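Local coordinates for protein superoxide dismutase [Mn/Fe] (Porphyromonas gingivalis, PDB 1UES) that destroys superoxide radicals, converting them into oxygen and hydrogen peroxide at a manganese or iron ion, one such ion being bound by each subunit of its homodimer, at residues A[70-75]-A[144-149]; A[46-51]-A[62-67]; A[16-21]-A[179-184]; A[156-161]-A[173-178]. The protein carries 1 engineered substitution. All coordinates share one frame; numbering follows the deposited sequence.

Overall arrangement
The four contacts illustrate how a superoxide dismutase subunit builds one metal site from parts distant in sequence. Contacts 1 and 4 lie with centres about 17 Å apart, yet both reach the manganese ion: H74 comes from the first, D157 and H161 from the second, and a single metal-bound water belongs to both. Contact 3 sits close behind contact 4, their centres about 10 Å apart, where V18 touches the end of helix 171-178. Contact 2 shares helix 62-79 with contact 1 but lies farther out, about 28 Å from contact 4 between centres, on the opposite side of the chain's centre. F65 and R147 bring contacts 1 and 2 together.

Contact 1 (A[70-75]-A[144-149]); sequences QTLNHN and NPVRKG. With MN (manganese (II) ion), chain E.
L72 and N73, neighbours on helix 62-79 of the alpha-hairpin domain, meet N144 and V146 in the loop that links strands 134-140 and 151-157 of the C-terminal domain, so the contact joins the two halves of the iron/manganese superoxide dismutase fold. The apolar part is carried by one methyl group. With CG of L72 anti to its backbone N (chi1 175°), CD2 is directed at the loop, 3.9 Å from CG2 of V146 and 3.7 Å from CG of N144, whose side chain it crosses at about a right angle. V57 of helix 53-59 touches both L72 and V146.

In the polar part two amides lie side by side. N73 and N144 slide past each other in opposite directions, their planes 29° apart. N73 is held at both ends of its amide by partners beyond the contact: OD1 accepts from W125 NE1, and ND2 donates to the carbonyl of G143.

The same helix turn serves the metal. Q70 NE2 donates to the manganese-bound water over 3.1 Å, a second-shell role that falls to a glutamine from this domain in iron-type relatives as well, while its OE1 accepts from W123. The backbone N and ND1 of H74 grip Q70 O from opposite faces of the carbonyl; the 2.6 Å bond from ND1 fixes the imidazole's rotation and leaves NE2 to bind manganese at 2.2 Å.

Contact 2 (A[46-51]-A[62-67]); sequences TEFENA and GGIFNN
I64, near the start of helix 62-79, divides its two branches between T46 and F48 of the loop that follows helix 21-42. The buried side is that of F48: CG2 of I64 approaches CD2 of the F48 ring at 4.2 Å, the two side chains crossing obliquely. I56 of helix 53-59 and I43 pack on both I64 and F48, so this flank is filled in by the rest of the alpha-hairpin domain. CG of E47 folds over the centre of one face of the F48 ring, 3.8 Å above its plane.

The loop holds its shape by an ST turn: OG1 of T46 accepts from the backbone N of F48 over 3.0 Å, and it also bonds to the carbonyl of I43. Two type I turns, T46 to E49 and F48 to A51, carry the chain on toward helix 53-59.

Toward solvent the contact is carried by T46, which is partly exposed, as is I64 itself. Here the two side chains meet tip to tip through single methyls, CG2 of T46 lying 3.8 Å from CD1 of I64. The chain of I64 is extended (chi2 172°), which carries CD1 out to the threonine.

Contact 3 (A[16-21]-A[179-184]); sequences APVISK and WSIVDW
I181 has CG1 set between its backbone N and carbonyl carbon (chi1 51°), and the extended bond beyond it carries CD1 out to V18 and I19; V18 answers with CG1 anti to its own N (chi1 -177°). The two side chains thus reach tip to tip across a loop-to-loop contact that brings together regions near the two ends of the chain: the loop leading into helix 21-42 of the alpha-hairpin domain, and the connection between helices 171-178 and 184-190 of the C-terminal domain.

CD1 of I181 is the shared apolar point, 3.9 Å from CG1 of V18. The other branch of V18, CG2, rests against OG of S180 at 3.6 Å; that hydroxyl bonds to the carbonyl of D177, one turn back. V18 also packs on D177 and L178, tying its loop to the end of helix 171-178.

Both loops lead into capped helices. S20 OG caps the backbone N of T23, and D183 OD2 caps that of D185. Between V18 and the S20 cap, the side chain of I19 lies about 5 Å from that of the metal ligand H27. The chain of I19 crosses that of I181 at about a right angle, the CD1 methyls of I19 and I181 being 4.0 Å apart.

Contact 4 (A[156-161]-A[173-178]); sequences FDVWEH and DHLKDL. With MN (manganese (II) ion), chain E.
Strand 151-157 ends as it passes helix 171-178, the CA atoms of F156 and L175 being 7.2 Å apart. F156 turns its ring to the helix, and L178 lays a methyl over one face: CD1 of L178 sits 3.5 Å from the centroid of the F156 ring, 21° off the normal, a CH-pi contact. CD1 of L178 is shifted toward CG of F156, 3.3 Å away, and the packing there is tight. CD2 of L175 approaches obliquely at 3.8 Å from CD2 of the F156 ring and also meets V158. W179, just past the helix, adds an edge-to-face contact with F156.

A water supplies a polar link. It donates to the carbonyl O of D157 at 2.8 Å and lies in the ring plane of H174, 2.8 Å from NE2, so it bridges the strand backbone and a helix side chain.

Beyond F156 the chain turns to the metal. OD1 of D157 accepts from the backbone N of W159 over 3.1 Å, an Asx turn that probably steadies the carboxylate while OD2 binds manganese at 2.1 Å. NE2 of H161 is a further ligand, and its ND1 is hydrogen-bonded to OE2 of E160 of the second subunit, linking the site to the dimer interface. With H27, H74 and a bound water, D157 and H161 complete the five-ligand site characteristic of iron and manganese superoxide dismutases.

Contact 1 (A[70-75]-A[144-149])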
# COMPACT_ATOMS: atom_id res chain seq x y z
N GLN A 70 -3.48 0.24 12.90
CA GLN A 70 -3.58 1.47 12.10
C GLN A 70 -4.06 2.64 12.96
O GLN A 70 -3.55 3.76 12.81
CB GLN A 70 -4.51 1.26 10.91
CG GLN A 70 -3.86 0.49 9.74
CD GLN A 70 -2.57 1.16 9.21
OE1 GLN A 70 -1.51 1.06 9.84
NE2 GLN A 70 -2.67 1.83 8.07
N THR A 71 -5.01 2.40 13.87
CA THR A 71 -5.47 3.48 14.72
C THR A 71 -4.33 3.98 15.59
O THR A 71 -4.06 5.17 15.64
CB THR A 71 -6.66 3.06 15.60
OG1 THR A 71 -7.74 2.69 14.74
CG2 THR A 71 -7.15 4.19 16.46
N LEU A 72 -3.62 3.07 16.24
CA LEU A 72 -2.52 3.51 17.07
C LEU A 72 -1.41 4.20 16.28
O LEU A 72 -0.89 5.24 16.71
CB LEU A 72 -1.96 2.30 17.83
CG LEU A 72 -0.72 2.67 18.64
CD1 LEU A 72 -1.09 3.67 19.71
CD2 LEU A 72 -0.10 1.40 19.25
N ASN A 73 -1.05 3.64 15.13
CA ASN A 73 -0.00 4.22 14.33
C ASN A 73 -0.38 5.66 13.95
O ASN A 73 0.44 6.57 14.05
CB ASN A 73 0.23 3.41 13.03
CG ASN A 73 1.13 2.18 13.25
OD1 ASN A 73 2.09 2.27 13.99
ND2 ASN A 73 0.80 1.06 12.60
N HIS A 74 -1.61 5.87 13.50
CA HIS A 74 -2.00 7.22 13.08
C HIS A 74 -2.09 8.16 14.25
O HIS A 74 -1.76 9.33 14.10
CB HIS A 74 -3.31 7.19 12.32
CG HIS A 74 -3.17 6.59 10.96
ND1 HIS A 74 -3.28 5.25 10.72
CD2 HIS A 74 -2.87 7.16 9.77
CE1 HIS A 74 -3.06 4.99 9.45
NE2 HIS A 74 -2.81 6.14 8.84
N ASN A 75 -2.55 7.67 15.40
CA ASN A 75 -2.64 8.54 16.56
C ASN A 75 -1.29 9.10 16.93
O ASN A 75 -1.18 10.29 17.20
CB ASN A 75 -3.28 7.80 17.74
CG ASN A 75 -4.77 7.58 17.54
OD1 ASN A 75 -5.36 8.09 16.59
ND2 ASN A 75 -5.39 6.81 18.45
N ASN A 144 3.33 -2.27 14.46
CA ASN A 144 3.70 -1.27 15.44
C ASN A 144 4.63 -1.94 16.46
O ASN A 144 4.37 -3.06 16.89
CB ASN A 144 2.44 -0.73 16.13
CG ASN A 144 2.74 0.41 17.07
OD1 ASN A 144 2.46 1.60 16.79
ND2 ASN A 144 3.32 0.07 18.18
N PRO A 145 5.72 -1.26 16.87
CA PRO A 145 6.72 -1.76 17.83
C PRO A 145 6.13 -2.30 19.12
O PRO A 145 6.74 -3.14 19.77
CB PRO A 145 7.60 -0.55 18.11
CG PRO A 145 7.50 0.26 16.87
CD PRO A 145 6.07 0.09 16.40
N VAL A 146 4.96 -1.80 19.49
CA VAL A 146 4.34 -2.29 20.71
C VAL A 146 4.03 -3.77 20.63
O VAL A 146 3.90 -4.46 21.65
CB VAL A 146 3.03 -1.51 21.09
CG1 VAL A 146 3.29 -0.05 21.08
CG2 VAL A 146 1.89 -1.88 20.16
N ARG A 147 3.90 -4.31 19.42
CA ARG A 147 3.60 -5.73 19.31
C ARG A 147 4.84 -6.55 19.71
O ARG A 147 4.74 -7.77 19.89
CB ARG A 147 3.16 -6.08 17.88
CG ARG A 147 2.14 -7.21 17.80
CD ARG A 147 1.87 -7.59 16.34
NE ARG A 147 0.58 -8.26 16.17
CZ ARG A 147 0.21 -8.90 15.07
NH1 ARG A 147 1.03 -8.95 14.02
NH2 ARG A 147 -0.98 -9.48 15.01
N LYS A 148 5.98 -5.87 19.88
CA LYS A 148 7.25 -6.49 20.25
C LYS A 148 7.73 -6.05 21.63
O LYS A 148 8.86 -6.31 22.02
CB LYS A 148 8.32 -6.09 19.22
CG LYS A 148 8.80 -7.20 18.34
CD LYS A 148 9.88 -6.67 17.40
CE LYS A 148 9.68 -5.21 17.08
NZ LYS A 148 8.74 -5.05 15.94
N GLY A 149 6.88 -5.34 22.35
CA GLY A 149 7.24 -4.85 23.67
C GLY A 149 8.06 -3.57 23.67
O GLY A 149 8.44 -3.06 24.71
MN MN E . -1.81 6.39 6.90
O HOH W 1 -1.11 4.26 7.06

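Contact 2 (A[46-51]-A[62-67])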
# COMPACT_ATOMS: atom_id res chain seq x y z
N THR A 46 -15.93 -9.72 21.19
CA THR A 46 -14.62 -10.33 21.37
C THR A 46 -14.06 -9.96 22.75
O THR A 46 -14.64 -9.16 23.47
CB THR A 46 -13.62 -9.80 20.34
OG1 THR A 46 -13.25 -8.47 20.71
CG2 THR A 46 -14.20 -9.81 18.96
N GLU A 47 -12.91 -10.53 23.10
CA GLU A 47 -12.28 -10.22 24.39
C GLU A 47 -11.73 -8.78 24.47
O GLU A 47 -11.25 -8.35 25.52
CB GLU A 47 -11.13 -11.20 24.65
CG GLU A 47 -9.92 -10.97 23.75
CD GLU A 47 -9.00 -12.18 23.71
OE1 GLU A 47 -9.39 -13.20 23.12
OE2 GLU A 47 -7.88 -12.09 24.27
N PHE A 48 -11.80 -8.05 23.35
CA PHE A 48 -11.30 -6.68 23.31
C PHE A 48 -12.38 -5.62 23.46
O PHE A 48 -12.11 -4.42 23.33
CB PHE A 48 -10.56 -6.45 22.00
CG PHE A 48 -9.42 -7.40 21.78
CD1 PHE A 48 -8.30 -7.34 22.61
CD2 PHE A 48 -9.47 -8.35 20.78
CE1 PHE A 48 -7.24 -8.22 22.44
CE2 PHE A 48 -8.41 -9.25 20.59
CZ PHE A 48 -7.30 -9.18 21.43
N GLU A 49 -13.60 -6.06 23.76
CA GLU A 49 -14.74 -5.16 23.92
C GLU A 49 -14.47 -3.97 24.81
O GLU A 49 -14.83 -2.83 24.47
CB GLU A 49 -15.93 -5.92 24.51
CG GLU A 49 -16.66 -6.73 23.51
CD GLU A 49 -17.98 -7.26 24.05
OE1 GLU A 49 -18.11 -7.50 25.28
OE2 GLU A 49 -18.90 -7.43 23.23
N ASN A 50 -13.83 -4.21 25.94
CA ASN A 50 -13.56 -3.14 26.88
C ASN A 50 -12.09 -2.82 27.06
O ASN A 50 -11.72 -2.12 28.00
CB ASN A 50 -14.19 -3.50 28.22
CG ASN A 50 -15.47 -4.30 28.06
OD1 ASN A 50 -15.65 -5.38 28.65
ND2 ASN A 50 -16.38 -3.77 27.24
N ALA A 51 -11.25 -3.32 26.15
CA ALA A 51 -9.82 -3.12 26.20
C ALA A 51 -9.36 -1.76 25.68
O ALA A 51 -10.01 -1.16 24.82
CB ALA A 51 -9.13 -4.23 25.40
N GLY A 62 -5.41 -10.69 12.93
CA GLY A 62 -6.33 -10.51 11.83
C GLY A 62 -6.86 -9.10 11.58
O GLY A 62 -6.12 -8.13 11.68
N GLY A 63 -8.16 -9.01 11.26
CA GLY A 63 -8.79 -7.73 10.96
C GLY A 63 -8.77 -6.76 12.13
O GLY A 63 -8.62 -5.54 11.95
N ILE A 64 -8.97 -7.29 13.33
CA ILE A 64 -8.96 -6.47 14.53
C ILE A 64 -7.58 -5.85 14.67
O ILE A 64 -7.46 -4.64 14.86
CB ILE A 64 -9.34 -7.30 15.77
CG1 ILE A 64 -10.83 -7.59 15.69
CG2 ILE A 64 -9.02 -6.52 17.04
CD1 ILE A 64 -11.33 -8.56 16.76
N PHE A 65 -6.53 -6.66 14.53
CA PHE A 65 -5.21 -6.10 14.64
C PHE A 65 -4.96 -5.05 13.56
O PHE A 65 -4.39 -4.02 13.84
CB PHE A 65 -4.10 -7.13 14.53
CG PHE A 65 -2.73 -6.51 14.54
CD1 PHE A 65 -2.18 -6.03 15.73
CD2 PHE A 65 -2.03 -6.31 13.36
CE1 PHE A 65 -0.96 -5.35 15.73
CE2 PHE A 65 -0.82 -5.63 13.36
CZ PHE A 65 -0.28 -5.15 14.55
N ASN A 66 -5.36 -5.34 12.32
CA ASN A 66 -5.13 -4.37 11.23
C ASN A 66 -5.73 -3.01 11.54
O ASN A 66 -5.11 -1.96 11.28
CB ASN A 66 -5.67 -4.92 9.89
CG ASN A 66 -4.85 -6.09 9.36
OD1 ASN A 66 -3.70 -6.26 9.75
ND2 ASN A 66 -5.45 -6.91 8.47
N ASN A 67 -6.94 -2.99 12.11
CA ASN A 67 -7.53 -1.70 12.39
C ASN A 67 -7.00 -1.07 13.66
O ASN A 67 -6.83 0.14 13.72
CB ASN A 67 -9.05 -1.81 12.41
CG ASN A 67 -9.60 -2.07 11.02
OD1 ASN A 67 -9.63 -1.16 10.18
ND2 ASN A 67 -10.07 -3.29 10.78

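Contact 3 (A[16-21]-A[179-184])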
# COMPACT_ATOMS: atom_id res chain seq x y z
N ALA A 16 1.19 21.94 5.89
CA ALA A 16 1.38 22.15 4.46
C ALA A 16 2.74 22.83 4.32
O ALA A 16 3.08 23.71 5.12
CB ALA A 16 0.27 23.05 3.90
N PRO A 17 3.49 22.50 3.26
CA PRO A 17 3.19 21.58 2.16
C PRO A 17 3.50 20.09 2.31
O PRO A 17 3.09 19.29 1.44
CB PRO A 17 4.03 22.13 1.04
CG PRO A 17 5.28 22.50 1.74
CD PRO A 17 4.81 23.12 3.06
N VAL A 18 4.21 19.75 3.37
CA VAL A 18 4.67 18.38 3.62
C VAL A 18 3.51 17.38 3.75
O VAL A 18 3.57 16.26 3.23
CB VAL A 18 5.60 18.36 4.86
CG1 VAL A 18 6.15 16.93 5.07
CG2 VAL A 18 6.76 19.36 4.65
N ILE A 19 2.48 17.80 4.48
CA ILE A 19 1.24 17.04 4.59
C ILE A 19 0.25 18.20 4.38
O ILE A 19 0.01 18.99 5.29
CB ILE A 19 1.03 16.38 5.97
CG1 ILE A 19 2.16 15.37 6.23
CG2 ILE A 19 -0.30 15.59 5.99
CD1 ILE A 19 2.05 14.61 7.55
N SER A 20 -0.25 18.29 3.15
CA SER A 20 -1.15 19.36 2.73
C SER A 20 -2.48 19.30 3.44
O SER A 20 -2.83 18.30 4.06
CB SER A 20 -1.39 19.29 1.23
OG SER A 20 -2.24 18.20 0.94
N LYS A 21 -3.23 20.39 3.33
CA LYS A 21 -4.54 20.47 3.94
C LYS A 21 -5.42 19.38 3.34
O LYS A 21 -6.18 18.73 4.04
CB LYS A 21 -5.14 21.86 3.71
CG LYS A 21 -6.66 21.86 3.78
CD LYS A 21 -7.28 23.23 3.50
CE LYS A 21 -8.75 23.25 4.00
NZ LYS A 21 -8.80 23.70 5.42
N TRP A 179 11.04 15.57 8.11
CA TRP A 179 11.86 16.07 9.21
C TRP A 179 11.56 17.50 9.62
O TRP A 179 11.70 17.88 10.80
CB TRP A 179 13.33 15.90 8.87
CG TRP A 179 13.70 14.52 8.56
CD1 TRP A 179 13.95 13.98 7.32
CD2 TRP A 179 13.85 13.43 9.50
NE1 TRP A 179 14.23 12.64 7.43
CE2 TRP A 179 14.18 12.28 8.75
CE3 TRP A 179 13.74 13.33 10.90
CZ2 TRP A 179 14.40 11.03 9.35
CZ3 TRP A 179 13.96 12.06 11.49
CH2 TRP A 179 14.28 10.95 10.71
N SER A 180 11.11 18.30 8.65
CA SER A 180 10.80 19.69 8.90
C SER A 180 9.57 19.91 9.78
O SER A 180 9.39 21.00 10.32
CB SER A 180 10.65 20.44 7.57
OG SER A 180 9.42 20.13 6.91
N ILE A 181 8.71 18.89 9.93
CA ILE A 181 7.53 19.07 10.79
C ILE A 181 7.54 18.24 12.07
O ILE A 181 6.57 18.23 12.83
CB ILE A 181 6.21 18.77 10.06
CG1 ILE A 181 6.27 17.42 9.36
CG2 ILE A 181 5.91 19.91 9.07
CD1 ILE A 181 4.95 17.01 8.75
N VAL A 182 8.63 17.52 12.30
CA VAL A 182 8.71 16.72 13.51
C VAL A 182 8.91 17.63 14.72
O VAL A 182 9.78 18.50 14.72
CB VAL A 182 9.91 15.73 13.43
CG1 VAL A 182 10.15 15.05 14.78
CG2 VAL A 182 9.62 14.69 12.36
N ASP A 183 8.09 17.45 15.74
CA ASP A 183 8.25 18.23 16.97
C ASP A 183 9.06 17.33 17.89
O ASP A 183 8.52 16.40 18.49
CB ASP A 183 6.90 18.55 17.59
CG ASP A 183 7.03 19.41 18.83
OD1 ASP A 183 6.03 20.05 19.22
OD2 ASP A 183 8.13 19.44 19.41
N TRP A 184 10.36 17.58 17.99
CA TRP A 184 11.18 16.73 18.83
C TRP A 184 10.83 16.77 20.32
O TRP A 184 11.17 15.84 21.04
CB TRP A 184 12.67 17.02 18.61
CG TRP A 184 13.11 16.47 17.26
CD1 TRP A 184 13.27 17.18 16.10
CD2 TRP A 184 13.32 15.09 16.93
NE1 TRP A 184 13.57 16.32 15.07
CE2 TRP A 184 13.61 15.04 15.54
CE3 TRP A 184 13.30 13.90 17.67
CZ2 TRP A 184 13.87 13.83 14.87
CZ3 TRP A 184 13.56 12.68 17.00
CH2 TRP A 184 13.84 12.67 15.61

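Contact 4 (A[156-161]-A[173-178])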
# COMPACT_ATOMS: atom_id res chain seq x y z
N PHE A 156 7.22 7.27 10.37
CA PHE A 156 6.91 7.87 9.08
C PHE A 156 5.96 6.84 8.40
O PHE A 156 6.26 5.67 8.34
CB PHE A 156 8.15 8.04 8.21
CG PHE A 156 9.07 9.17 8.63
CD1 PHE A 156 8.74 10.01 9.69
CD2 PHE A 156 10.26 9.39 7.94
CE1 PHE A 156 9.59 11.06 10.09
CE2 PHE A 156 11.13 10.43 8.32
CZ PHE A 156 10.80 11.27 9.38
N ASP A 157 4.79 7.31 7.97
CA ASP A 157 3.82 6.46 7.29
C ASP A 157 4.24 6.34 5.83
O ASP A 157 4.37 7.38 5.15
CB ASP A 157 2.47 7.16 7.40
CG ASP A 157 1.31 6.32 6.92
OD1 ASP A 157 1.53 5.17 6.49
OD2 ASP A 157 0.19 6.89 7.00
N VAL A 158 4.46 5.12 5.34
CA VAL A 158 4.83 4.98 3.94
C VAL A 158 3.74 4.32 3.13
O VAL A 158 3.98 3.84 2.01
CB VAL A 158 6.24 4.36 3.71
CG1 VAL A 158 7.29 5.26 4.40
CG2 VAL A 158 6.32 2.93 4.25
N TRP A 159 2.54 4.32 3.70
CA TRP A 159 1.36 3.88 2.95
C TRP A 159 1.30 5.02 1.92
O TRP A 159 1.53 6.17 2.26
CB TRP A 159 0.09 3.93 3.80
CG TRP A 159 -0.13 2.68 4.60
CD1 TRP A 159 0.67 2.20 5.60
CD2 TRP A 159 -1.21 1.77 4.47
NE1 TRP A 159 0.15 1.03 6.10
CE2 TRP A 159 -1.01 0.74 5.42
CE3 TRP A 159 -2.35 1.72 3.64
CZ2 TRP A 159 -1.91 -0.35 5.57
CZ3 TRP A 159 -3.25 0.64 3.78
CH2 TRP A 159 -3.02 -0.38 4.75
N GLU A 160 1.07 4.69 0.66
CA GLU A 160 1.04 5.73 -0.37
C GLU A 160 0.05 6.85 -0.13
O GLU A 160 0.29 7.98 -0.53
CB GLU A 160 0.81 5.07 -1.74
CG GLU A 160 1.99 4.20 -2.15
CD GLU A 160 1.78 3.52 -3.48
OE1 GLU A 160 0.70 2.92 -3.68
OE2 GLU A 160 2.69 3.60 -4.34
N HIS A 161 -1.07 6.57 0.55
CA HIS A 161 -2.04 7.63 0.81
C HIS A 161 -1.46 8.77 1.68
O HIS A 161 -1.96 9.87 1.69
CB HIS A 161 -3.33 7.05 1.45
CG HIS A 161 -3.14 6.47 2.82
ND1 HIS A 161 -3.48 5.17 3.10
CD2 HIS A 161 -2.71 7.01 3.99
CE1 HIS A 161 -3.28 4.92 4.38
NE2 HIS A 161 -2.81 6.02 4.95
N ASP A 173 11.48 11.79 -1.35
CA ASP A 173 11.39 13.24 -1.19
C ASP A 173 10.42 13.58 -0.05
O ASP A 173 10.66 14.53 0.69
CB ASP A 173 10.94 13.92 -2.50
CG ASP A 173 12.02 13.86 -3.59
OD1 ASP A 173 13.20 13.52 -3.27
OD2 ASP A 173 11.68 14.14 -4.77
N HIS A 174 9.35 12.80 0.10
CA HIS A 174 8.40 13.05 1.17
C HIS A 174 9.07 12.82 2.51
O HIS A 174 8.89 13.60 3.44
CB HIS A 174 7.20 12.11 1.06
CG HIS A 174 6.29 12.15 2.25
ND1 HIS A 174 5.46 13.21 2.53
CD2 HIS A 174 6.01 11.20 3.18
CE1 HIS A 174 4.70 12.92 3.57
NE2 HIS A 174 5.02 11.70 3.99
N LEU A 175 9.82 11.73 2.62
CA LEU A 175 10.49 11.41 3.87
C LEU A 175 11.47 12.50 4.24
O LEU A 175 11.56 12.90 5.42
CB LEU A 175 11.21 10.07 3.77
CG LEU A 175 10.26 8.88 3.49
CD1 LEU A 175 11.03 7.58 3.69
CD2 LEU A 175 9.03 8.91 4.42
N LYS A 176 12.19 12.99 3.24
CA LYS A 176 13.16 14.05 3.55
C LYS A 176 12.45 15.29 4.11
O LYS A 176 12.99 15.96 5.02
CB LYS A 176 14.04 14.34 2.32
CG LYS A 176 13.50 15.35 1.36
CD LYS A 176 13.87 14.99 -0.09
CE LYS A 176 13.33 16.02 -1.06
NZ LYS A 176 12.15 16.69 -0.48
N ASP A 177 11.25 15.59 3.62
CA ASP A 177 10.50 16.74 4.09
C ASP A 177 9.83 16.51 5.44
O ASP A 177 9.54 17.46 6.13
CB ASP A 177 9.39 17.13 3.09
CG ASP A 177 9.91 17.89 1.88
OD1 ASP A 177 10.95 18.58 2.00
OD2 ASP A 177 9.28 17.79 0.81
N LEU A 178 9.59 15.26 5.83
CA LEU A 178 8.92 15.04 7.10
C LEU A 178 9.72 15.58 8.25
O LEU A 178 9.16 15.99 9.26
CB LEU A 178 8.65 13.55 7.30
CG LEU A 178 7.45 12.98 6.55
CD1 LEU A 178 7.43 11.45 6.84
CD2 LEU A 178 6.14 13.66 6.97
MN MN E . -1.81 6.39 6.90
O HOH W 2 4.15 10.06 6.09
O HOH W 1 -1.11 4.26 7.06